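Local coordinates for protein tryparedoxin (Leishmania major, PDB 3S9F) that probably works as a thioredoxin-fold disulfide reductase, passing electrons through a redox-active cysteine pair in the parasite's peroxide detoxification pathway, at residues A[72-77]-A[83-88]; A[90-95]-A[112-117]; A[149-154]-A[160-165]. One frame throughout, in Å; residues are numbered along the deposited sequence.

Overall arrangement
After helix 23-30 and two short strands, the chain runs from strand 50-56 through helix 61-77 into strand 83-89. Contact 1 closes the short loop at the end of that helix and completes a beta-alpha-beta unit. Contact 2 follows at once. It closes a longer loop, which holds helix 94-101 and strand 107-108, and brings residues 90-95 to the start of helix 114-123. Contact 3 comes last and folds the C-terminal tail back on helix 147-153. The three loops lie in series; none nests or crosses. Contacts 1 and 3 share a hydrophobic cluster of F73, F83, L151, F160 and W162. Contacts 2 and 3 lie on opposite sides of the chain's centre, about 27 Å apart between centres.

Contact 1 (A[72-77]-A[83-88])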
loop_
_atom_site.group_PDB
_atom_site.type_symbol
_atom_site.label_atom_id
_atom_site.label_comp_id
_atom_site.label_asym_id
_atom_site.label_seq_id
_atom_site.Cartn_x
_atom_site.Cartn_y
_atom_site.Cartn_z
ATOM N N GLU A 72 20.983 -6.504 17.504
ATOM C CA GLU A 72 21.382 -6.178 18.863
ATOM C C GLU A 72 20.951 -4.741 19.224
ATOM O O GLU A 72 20.433 -4.504 20.316
ATOM C CB GLU A 72 22.888 -6.377 19.019
ATOM C CG GLU A 72 23.389 -6.395 20.445
ATOM C CD GLU A 72 24.917 -6.307 20.539
ATOM O OE1 GLU A 72 25.609 -6.296 19.486
ATOM O OE2 GLU A 72 25.428 -6.241 21.674
ATOM N N PHE A 73 21.147 -3.803 18.297
ATOM C CA PHE A 73 20.778 -2.404 18.527
ATOM C C PHE A 73 19.273 -2.251 18.744
ATOM O O PHE A 73 18.846 -1.536 19.649
ATOM C CB PHE A 73 21.229 -1.496 17.369
ATOM C CG PHE A 73 20.999 -0.029 17.637
ATOM C CD1 PHE A 73 19.916 0.644 17.061
ATOM C CD2 PHE A 73 21.853 0.675 18.487
ATOM C CE1 PHE A 73 19.703 2.007 17.330
ATOM C CE2 PHE A 73 21.652 2.027 18.759
ATOM C CZ PHE A 73 20.574 2.696 18.176
ATOM N N TYR A 74 18.481 -2.921 17.903
ATOM C CA TYR A 74 17.021 -2.952 18.041
ATOM C C TYR A 74 16.526 -3.550 19.373
ATOM O O TYR A 74 15.692 -2.945 20.069
ATOM C CB TYR A 74 16.449 -3.754 16.898
ATOM C CG TYR A 74 14.948 -3.847 16.857
ATOM C CD1 TYR A 74 14.197 -2.987 16.052
ATOM C CD2 TYR A 74 14.285 -4.837 17.579
ATOM C CE1 TYR A 74 12.814 -3.111 15.980
ATOM C CE2 TYR A 74 12.908 -4.963 17.537
ATOM C CZ TYR A 74 12.177 -4.111 16.717
ATOM O OH TYR A 74 10.815 -4.270 16.656
ATOM N N GLU A 75 17.024 -4.734 19.719
ATOM C CA GLU A 75 16.613 -5.386 20.975
ATOM C C GLU A 75 16.848 -4.487 22.183
ATOM O O GLU A 75 15.998 -4.385 23.064
ATOM C CB GLU A 75 17.310 -6.736 21.142
ATOM C CG GLU A 75 16.771 -7.771 20.151
ATOM C CD GLU A 75 17.610 -9.027 20.067
ATOM O OE1 GLU A 75 18.653 -9.117 20.745
ATOM O OE2 GLU A 75 17.223 -9.930 19.293
ATOM N N LYS A 76 17.982 -3.797 22.174
ATOM C CA LYS A 76 18.405 -2.931 23.269
ATOM C C LYS A 76 17.711 -1.566 23.334
ATOM O O LYS A 76 17.472 -1.050 24.437
ATOM C CB LYS A 76 19.908 -2.705 23.164
ATOM C CG LYS A 76 20.757 -3.866 23.658
ATOM C CD LYS A 76 22.223 -3.448 23.653
ATOM C CE LYS A 76 23.138 -4.629 23.425
ATOM N NZ LYS A 76 24.446 -4.171 22.869
ATOM N N HIS A 77 17.386 -0.990 22.175
ATOM C CA HIS A 77 16.996 0.423 22.088
ATOM C C HIS A 77 15.652 0.744 21.425
ATOM O O HIS A 77 15.208 1.887 21.501
ATOM C CB HIS A 77 18.072 1.233 21.358
ATOM C CG HIS A 77 19.406 1.219 22.030
ATOM N ND1 HIS A 77 19.698 2.005 23.125
ATOM C CD2 HIS A 77 20.530 0.520 21.756
ATOM C CE1 HIS A 77 20.944 1.783 23.503
ATOM N NE2 HIS A 77 21.471 0.887 22.689
ATOM N N PHE A 83 11.470 3.387 18.195
ATOM C CA PHE A 83 11.544 3.158 16.744
ATOM C C PHE A 83 11.098 1.753 16.354
ATOM O O PHE A 83 11.012 0.864 17.204
ATOM C CB PHE A 83 12.935 3.515 16.172
ATOM C CG PHE A 83 14.061 2.619 16.636
ATOM C CD1 PHE A 83 14.894 3.010 17.684
ATOM C CD2 PHE A 83 14.344 1.412 15.969
ATOM C CE1 PHE A 83 15.968 2.206 18.109
ATOM C CE2 PHE A 83 15.417 0.587 16.393
ATOM C CZ PHE A 83 16.226 0.983 17.464
ATOM N N GLU A 84 10.753 1.588 15.076
ATOM C CA GLU A 84 10.433 0.278 14.521
ATOM C C GLU A 84 11.261 0.049 13.273
ATOM O O GLU A 84 11.730 1.006 12.645
ATOM C CB GLU A 84 8.913 0.170 14.228
ATOM C CG GLU A 84 8.438 -1.220 13.784
ATOM C CD GLU A 84 8.834 -2.314 14.760
ATOM O OE1 GLU A 84 8.029 -2.609 15.675
ATOM O OE2 GLU A 84 9.952 -2.864 14.630
ATOM N N ILE A 85 11.472 -1.216 12.914
ATOM C CA ILE A 85 12.183 -1.506 11.672
ATOM C C ILE A 85 11.310 -2.386 10.808
ATOM O O ILE A 85 10.644 -3.317 11.310
ATOM C CB ILE A 85 13.572 -2.146 11.897
ATOM C CG1 ILE A 85 14.481 -1.158 12.667
ATOM C CG2 ILE A 85 14.247 -2.475 10.540
ATOM C CD1 ILE A 85 15.857 -1.728 13.000
ATOM N N ILE A 86 11.299 -2.078 9.511
ATOM C CA ILE A 86 10.563 -2.893 8.551
ATOM C C ILE A 86 11.521 -3.410 7.496
ATOM O O ILE A 86 12.120 -2.618 6.761
ATOM C CB ILE A 86 9.444 -2.070 7.834
ATOM C CG1 ILE A 86 8.451 -1.508 8.857
ATOM C CG2 ILE A 86 8.738 -2.972 6.773
ATOM C CD1 ILE A 86 7.466 -0.454 8.293
ATOM N N LEU A 87 11.673 -4.725 7.410
ATOM C CA LEU A 87 12.481 -5.336 6.337
ATOM C C LEU A 87 11.881 -5.078 4.954
ATOM O O LEU A 87 10.683 -5.280 4.753
ATOM C CB LEU A 87 12.632 -6.846 6.579
ATOM C CG LEU A 87 13.393 -7.601 5.476
ATOM C CD1 LEU A 87 14.891 -7.171 5.431
ATOM C CD2 LEU A 87 13.265 -9.105 5.729
ATOM N N ALA A 88 12.727 -4.586 4.031
ATOM C CA ALA A 88 12.359 -4.426 2.623
ATOM C C ALA A 88 13.367 -5.285 1.871
ATOM O O ALA A 88 14.456 -4.826 1.468
ATOM C CB ALA A 88 12.437 -2.959 2.218
#
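Y74 and E84 make the polar link between helix 72-77 and strand 83-88. Y74 OH donates to E84 OE2 at 2.6 Å, on the syn lone pair of that oxygen. OE2 lies at the ring edge, near its plane. E84 CB points away from the helix. A bend at chi2 (54°) brings its carboxylate back to the tyrosine. The same OE2 also accepts the backbone N-H of I85, on its anti side, with I85 N at 2.8 Å. Two donors therefore grip one oxygen.

The apolar part is built on F83. F83 CZ meets F73 CE1 at 3.6 Å. These two rings meet rim to rim, with planes only 16° apart and neither over the other's face. F83 CE2 lies 3.8 Å from Y74 CD1. I85 CD1 reaches the same Y74 CD1 at 3.7 Å. F83 CE1 also packs on the last turn of the helix, 3.5 Å from H77 O.

Further groups fix the tyrosine. H78 stacks on its ring and W106 meets it edge-to-face. The F83 ring also meets that of F160 in the C-terminal tail.

The short helical segment runs roughly antiparallel to the strand segment, at 149°, as expected for the helix and second strand of a beta-alpha-beta unit in a thioredoxin fold. E84 is a buried carboxylate. Its two donors compensate OE2 and would be expected to favour the ionised form, while the remaining side-chain contacts across the interface are mainly apolar.

Contact 2 (A[90-95]-A[112-117]); sequences WDEEED and ANRNIV
W90 touches V117 at the inner end of this contact. CD1 on the edge of the indole lies 3.9 Å from V117 CG1, and the methyl sits near the ring plane. W90 CB points away from helix 114-117, but the ring turns back towards it. V117 CG1 stands anti to its own backbone N (chi1 174°), which directs this methyl at the indole. The polar edge of W90 is held further along the same helix, where NE1 is hydrogen-bonded to T121 OG1.

D91 turns the other way. Its carboxylate faces S58, with OD1 hydrogen-bonded to the serine hydroxyl, so this residue ties the loop to the region before the cysteine pair.

E92 meets R114 at the outer end. The arginine chain bends at chi2 and chi3 and brings its guanidinium against the aliphatic part of the glutamate. NH1 is 3.6 Å from E92 CG. NH2 is modelled implausibly close to E92 O, and its exact position is doubtful. The two side chains cross at about a right angle, with carboxylate and guanidinium planes 68° apart. E92 OE1 stays 4.0 Å from R114 NH1, beyond a salt bridge. The charges probably attract without a direct bond.

The arrangement joins the loop after strand 83-89 to the first turn of helix 114-123. In this thioredoxin fold, it places W90 near, without touching, C60 and C63 of the CxxC motif, which can form a disulfide but are free thiols here.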
loop_
_atom_site.group_PDB
_atom_site.type_symbol
_atom_site.label_atom_id
_atom_site.label_comp_id
_atom_site.label_asym_id
_atom_site.label_seq_id
_atom_site.Cartn_x
_atom_site.Cartn_y
_atom_site.Cartn_z
ATOM N N TRP A 90 15.553 -7.734 -0.463
ATOM C CA TRP A 90 15.993 -7.972 -1.823
ATOM C C TRP A 90 16.119 -9.472 -2.145
ATOM O O TRP A 90 16.632 -9.833 -3.203
ATOM C CB TRP A 90 17.317 -7.261 -2.078
ATOM C CG TRP A 90 17.198 -5.769 -2.325
ATOM C CD1 TRP A 90 16.155 -4.932 -2.004
ATOM C CD2 TRP A 90 18.191 -4.957 -2.946
ATOM N NE1 TRP A 90 16.455 -3.630 -2.397
ATOM C CE2 TRP A 90 17.702 -3.626 -2.969
ATOM C CE3 TRP A 90 19.464 -5.225 -3.472
ATOM C CZ2 TRP A 90 18.441 -2.564 -3.519
ATOM C CZ3 TRP A 90 20.195 -4.185 -4.018
ATOM C CH2 TRP A 90 19.685 -2.857 -4.021
ATOM N N ASP A 91 15.620 -10.329 -1.261
ATOM C CA ASP A 91 15.546 -11.764 -1.573
ATOM C C ASP A 91 14.390 -11.986 -2.525
ATOM O O ASP A 91 13.286 -11.476 -2.307
ATOM C CB ASP A 91 15.324 -12.593 -0.315
ATOM C CG ASP A 91 16.601 -12.849 0.444
ATOM O OD1 ASP A 91 17.455 -13.591 -0.082
ATOM O OD2 ASP A 91 16.747 -12.330 1.566
ATOM N N GLU A 92 14.642 -12.760 -3.569
ATOM C CA GLU A 92 13.592 -13.084 -4.520
ATOM C C GLU A 92 13.133 -14.522 -4.390
ATOM O O GLU A 92 12.116 -14.901 -4.969
ATOM C CB GLU A 92 14.030 -12.749 -5.940
ATOM C CG GLU A 92 14.055 -11.243 -6.168
ATOM C CD GLU A 92 14.478 -10.855 -7.576
ATOM O OE1 GLU A 92 14.165 -11.592 -8.538
ATOM O OE2 GLU A 92 15.123 -9.794 -7.717
ATOM N N GLU A 93 13.881 -15.310 -3.620
ATOM C CA GLU A 93 13.453 -16.660 -3.270
ATOM C C GLU A 93 12.777 -16.636 -1.914
ATOM O O GLU A 93 13.346 -16.140 -0.948
ATOM C CB GLU A 93 14.643 -17.637 -3.256
ATOM C CG GLU A 93 15.383 -17.761 -4.592
ATOM C CD GLU A 93 14.546 -18.431 -5.685
ATOM O OE1 GLU A 93 13.624 -19.211 -5.362
ATOM O OE2 GLU A 93 14.810 -18.172 -6.876
ATOM N N GLU A 94 11.572 -17.201 -1.841
ATOM C CA GLU A 94 10.779 -17.149 -0.617
ATOM C C GLU A 94 11.382 -17.937 0.546
ATOM O O GLU A 94 11.265 -17.524 1.698
ATOM C CB GLU A 94 9.336 -17.593 -0.877
ATOM C CG GLU A 94 8.401 -17.389 0.305
ATOM C CD GLU A 94 6.937 -17.437 -0.103
ATOM O OE1 GLU A 94 6.650 -17.852 -1.257
ATOM O OE2 GLU A 94 6.076 -17.069 0.729
ATOM N N ASP A 95 12.038 -19.062 0.271
ATOM C CA ASP A 95 12.619 -19.787 1.401
ATOM C C ASP A 95 13.820 -19.057 2.009
ATOM O O ASP A 95 13.965 -19.030 3.238
ATOM C CB ASP A 95 12.930 -21.253 1.069
ATOM C CG ASP A 95 13.904 -21.416 -0.087
ATOM O OD1 ASP A 95 14.280 -20.429 -0.762
ATOM O OD2 ASP A 95 14.278 -22.584 -0.333
ATOM N N ALA A 112 5.487 -11.585 -0.819
ATOM C CA ALA A 112 4.623 -11.437 -1.984
ATOM C C ALA A 112 4.557 -10.008 -2.516
ATOM O O ALA A 112 4.216 -9.791 -3.699
ATOM C CB ALA A 112 3.205 -11.932 -1.638
ATOM N N ASN A 113 4.863 -9.038 -1.649
ATOM C CA ASN A 113 4.804 -7.625 -2.020
ATOM C C ASN A 113 6.138 -7.083 -2.534
ATOM O O ASN A 113 6.612 -6.015 -2.122
ATOM C CB ASN A 113 4.265 -6.799 -0.874
ATOM C CG ASN A 113 2.824 -7.120 -0.571
ATOM O OD1 ASN A 113 1.918 -6.856 -1.384
ATOM N ND2 ASN A 113 2.589 -7.673 0.598
ATOM N N ARG A 114 6.715 -7.824 -3.467
ATOM C CA ARG A 114 7.970 -7.449 -4.119
ATOM C C ARG A 114 7.885 -6.085 -4.800
ATOM O O ARG A 114 8.851 -5.306 -4.745
ATOM C CB ARG A 114 8.334 -8.503 -5.162
ATOM C CG ARG A 114 8.577 -9.884 -4.576
ATOM C CD ARG A 114 8.019 -10.947 -5.511
ATOM N NE ARG A 114 8.847 -12.149 -5.582
ATOM C CZ ARG A 114 10.014 -12.231 -6.226
ATOM N NH1 ARG A 114 10.534 -11.173 -6.850
ATOM N NH2 ARG A 114 10.671 -13.380 -6.234
ATOM N N ASN A 115 6.745 -5.828 -5.446
ATOM C CA ASN A 115 6.452 -4.588 -6.150
ATOM C C ASN A 115 6.740 -3.415 -5.226
ATOM O O ASN A 115 7.352 -2.423 -5.630
ATOM C CB ASN A 115 4.950 -4.520 -6.525
ATOM C CG ASN A 115 4.629 -5.033 -7.916
ATOM O OD1 ASN A 115 3.450 -5.249 -8.229
ATOM N ND2 ASN A 115 5.648 -5.218 -8.765
ATOM N N ILE A 116 6.273 -3.529 -3.974
ATOM C CA ILE A 116 6.455 -2.460 -2.985
ATOM C C ILE A 116 7.939 -2.232 -2.693
ATOM O O ILE A 116 8.389 -1.095 -2.646
ATOM C CB ILE A 116 5.678 -2.744 -1.655
ATOM C CG1 ILE A 116 4.193 -2.440 -1.829
ATOM C CG2 ILE A 116 6.239 -1.888 -0.491
ATOM C CD1 ILE A 116 3.314 -3.036 -0.750
ATOM N N VAL A 117 8.696 -3.320 -2.494
ATOM C CA VAL A 117 10.149 -3.207 -2.219
ATOM C C VAL A 117 10.860 -2.525 -3.394
ATOM O O VAL A 117 11.706 -1.653 -3.195
ATOM C CB VAL A 117 10.800 -4.578 -1.889
ATOM C CG1 VAL A 117 12.326 -4.444 -1.765
ATOM C CG2 VAL A 117 10.214 -5.126 -0.556
#

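Contact 3 (A[149-154]-A[160-165]); sequences HALTQD and FPWRDE
D154 OD2 receives two N-H groups, the indole of W162 and the backbone of Q159. The W162 NE1 bond is 2.9 Å long and nearly straight, at 164°. It uses the anti lone pair of OD2, and the oxygen lies close to the indole plane. The carboxylate, at the ring edge, is turned nearly perpendicular to the indole, with the planes 84° apart. D154 CG is anti to the backbone N (chi1 174°), which carries the carboxylate from the end of helix 149-153 to the indole edge. D154 OD1 takes the backbone N-H of E158, so both oxygens help hold the turn between the helix and the tail.

This is where the C-terminal tail folds back onto the last helix of the thioredoxin fold. The W162 backbone carbonyl is bonded to T144 OG1, and D164 pairs with V143 through the backbone, which lays the tail beside edge strand 142-144.

A150 packs over one face of the indole. Its CB is 3.6 Å from the centroid of the five-membered ring, a CH-pi contact, and 3.3 Å from W162 CG. L151 meets the six-membered ring, with its CB 3.9 Å from W162 CH2. On the opposite face lies F160 CA. A cis peptide bond precedes P161, whose CB sits over the centre of the F160 ring. L151 also reaches helix 61-77, where it touches Q69, L70 and F73.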
loop_
_atom_site.group_PDB
_atom_site.type_symbol
_atom_site.label_atom_id
_atom_site.label_comp_id
_atom_site.label_asym_id
_atom_site.label_seq_id
_atom_site.Cartn_x
_atom_site.Cartn_y
_atom_site.Cartn_z
ATOM N N HIS A 149 25.796 3.229 8.030
ATOM C CA HIS A 149 27.128 3.648 8.414
ATOM C C HIS A 149 27.159 4.325 9.789
ATOM O O HIS A 149 28.054 4.025 10.601
ATOM C CB HIS A 149 27.790 4.444 7.284
ATOM C CG HIS A 149 28.177 3.582 6.115
ATOM N ND1 HIS A 149 29.057 2.527 6.234
ATOM C CD2 HIS A 149 27.781 3.596 4.820
ATOM C CE1 HIS A 149 29.194 1.933 5.060
ATOM N NE2 HIS A 149 28.431 2.564 4.185
ATOM N N ALA A 150 26.169 5.166 10.086
ATOM C CA ALA A 150 26.099 5.845 11.382
ATOM C C ALA A 150 26.073 4.864 12.565
ATOM O O ALA A 150 26.800 5.042 13.553
ATOM C CB ALA A 150 24.895 6.784 11.426
ATOM N N LEU A 151 25.252 3.820 12.461
ATOM C CA LEU A 151 25.149 2.858 13.549
ATOM C C LEU A 151 26.465 2.140 13.827
ATOM O O LEU A 151 26.829 1.954 14.997
ATOM C CB LEU A 151 23.990 1.872 13.365
ATOM C CG LEU A 151 23.978 0.724 14.394
ATOM C CD1 LEU A 151 23.725 1.288 15.785
ATOM C CD2 LEU A 151 22.943 -0.347 14.056
ATOM N N THR A 152 27.195 1.759 12.778
ATOM C CA THR A 152 28.485 1.093 12.987
ATOM C C THR A 152 29.484 1.971 13.744
ATOM O O THR A 152 30.309 1.467 14.500
ATOM C CB THR A 152 29.121 0.594 11.672
ATOM O OG1 THR A 152 29.663 1.700 10.943
ATOM C CG2 THR A 152 28.081 -0.118 10.821
ATOM N N GLN A 153 29.386 3.285 13.542
ATOM C CA GLN A 153 30.263 4.250 14.202
ATOM C C GLN A 153 29.731 4.693 15.574
ATOM O O GLN A 153 30.483 5.203 16.401
ATOM C CB GLN A 153 30.460 5.468 13.299
ATOM C CG GLN A 153 31.118 5.147 11.963
ATOM C CD GLN A 153 31.743 6.361 11.297
ATOM O OE1 GLN A 153 31.184 7.462 11.312
ATOM N NE2 GLN A 153 32.916 6.166 10.710
ATOM N N ASP A 154 28.437 4.490 15.818
ATOM C CA ASP A 154 27.796 4.920 17.064
ATOM C C ASP A 154 26.953 3.767 17.610
ATOM O O ASP A 154 25.713 3.863 17.660
ATOM C CB ASP A 154 26.951 6.185 16.790
ATOM C CG ASP A 154 26.127 6.642 17.985
ATOM O OD1 ASP A 154 26.592 6.531 19.140
ATOM O OD2 ASP A 154 24.993 7.129 17.759
ATOM N N PHE A 160 21.661 8.842 17.720
ATOM C CA PHE A 160 20.388 8.434 17.113
ATOM C C PHE A 160 19.430 9.641 17.068
ATOM O O PHE A 160 19.320 10.375 18.050
ATOM C CB PHE A 160 19.763 7.310 17.946
ATOM C CG PHE A 160 18.427 6.845 17.439
ATOM C CD1 PHE A 160 18.348 5.770 16.558
ATOM C CD2 PHE A 160 17.246 7.483 17.828
ATOM C CE1 PHE A 160 17.106 5.341 16.070
ATOM C CE2 PHE A 160 16.004 7.058 17.344
ATOM C CZ PHE A 160 15.942 5.982 16.461
ATOM N N PRO A 161 18.680 9.829 15.959
ATOM C CA PRO A 161 18.522 8.995 14.785
ATOM C C PRO A 161 19.414 9.385 13.615
ATOM O O PRO A 161 19.031 9.133 12.472
ATOM C CB PRO A 161 17.048 9.237 14.418
ATOM C CG PRO A 161 16.889 10.731 14.703
ATOM C CD PRO A 161 17.770 10.991 15.925
ATOM N N TRP A 162 20.572 9.983 13.870
ATOM C CA TRP A 162 21.546 10.243 12.827
ATOM C C TRP A 162 21.044 11.070 11.651
ATOM O O TRP A 162 21.265 10.743 10.507
ATOM C CB TRP A 162 22.125 8.915 12.329
ATOM C CG TRP A 162 22.511 8.000 13.438
ATOM C CD1 TRP A 162 23.492 8.201 14.357
ATOM C CD2 TRP A 162 21.936 6.731 13.748
ATOM N NE1 TRP A 162 23.553 7.156 15.217
ATOM C CE2 TRP A 162 22.610 6.232 14.864
ATOM C CE3 TRP A 162 20.917 5.971 13.185
ATOM C CZ2 TRP A 162 22.308 5.019 15.421
ATOM C CZ3 TRP A 162 20.612 4.776 13.748
ATOM C CH2 TRP A 162 21.301 4.303 14.849
ATOM N N ARG A 163 20.401 12.181 11.962
ATOM C CA ARG A 163 19.753 13.023 10.958
ATOM C C ARG A 163 20.722 13.426 9.869
ATOM O O ARG A 163 21.880 13.761 10.165
ATOM C CB ARG A 163 19.198 14.294 11.596
ATOM C CG ARG A 163 18.091 14.066 12.575
ATOM C CD ARG A 163 17.300 15.350 12.830
ATOM N NE ARG A 163 15.965 14.958 13.242
ATOM C CZ ARG A 163 14.929 14.827 12.419
ATOM N NH1 ARG A 163 15.038 15.121 11.123
ATOM N NH2 ARG A 163 13.774 14.423 12.910
ATOM N N ASP A 164 20.250 13.414 8.629
ATOM C CA ASP A 164 21.054 13.844 7.491
ATOM C C ASP A 164 21.438 15.307 7.601
ATOM O O ASP A 164 20.708 16.101 8.214
ATOM C CB ASP A 164 20.305 13.609 6.185
ATOM C CG ASP A 164 20.303 12.154 5.772
ATOM O OD1 ASP A 164 20.781 11.306 6.550
ATOM O OD2 ASP A 164 19.832 11.865 4.656
ATOM N N GLU A 165 22.577 15.637 6.982
ATOM C CA GLU A 165 23.197 16.979 6.961
ATOM C C GLU A 165 23.442 17.563 8.353
ATOM O O GLU A 165 24.036 16.894 9.209
ATOM C CB GLU A 165 22.453 17.959 6.028
ATOM C CG GLU A 165 21.040 18.354 6.457
ATOM C CD GLU A 165 20.039 18.283 5.312
ATOM O OE1 GLU A 165 20.050 19.188 4.453
ATOM O OE2 GLU A 165 19.241 17.323 5.270
#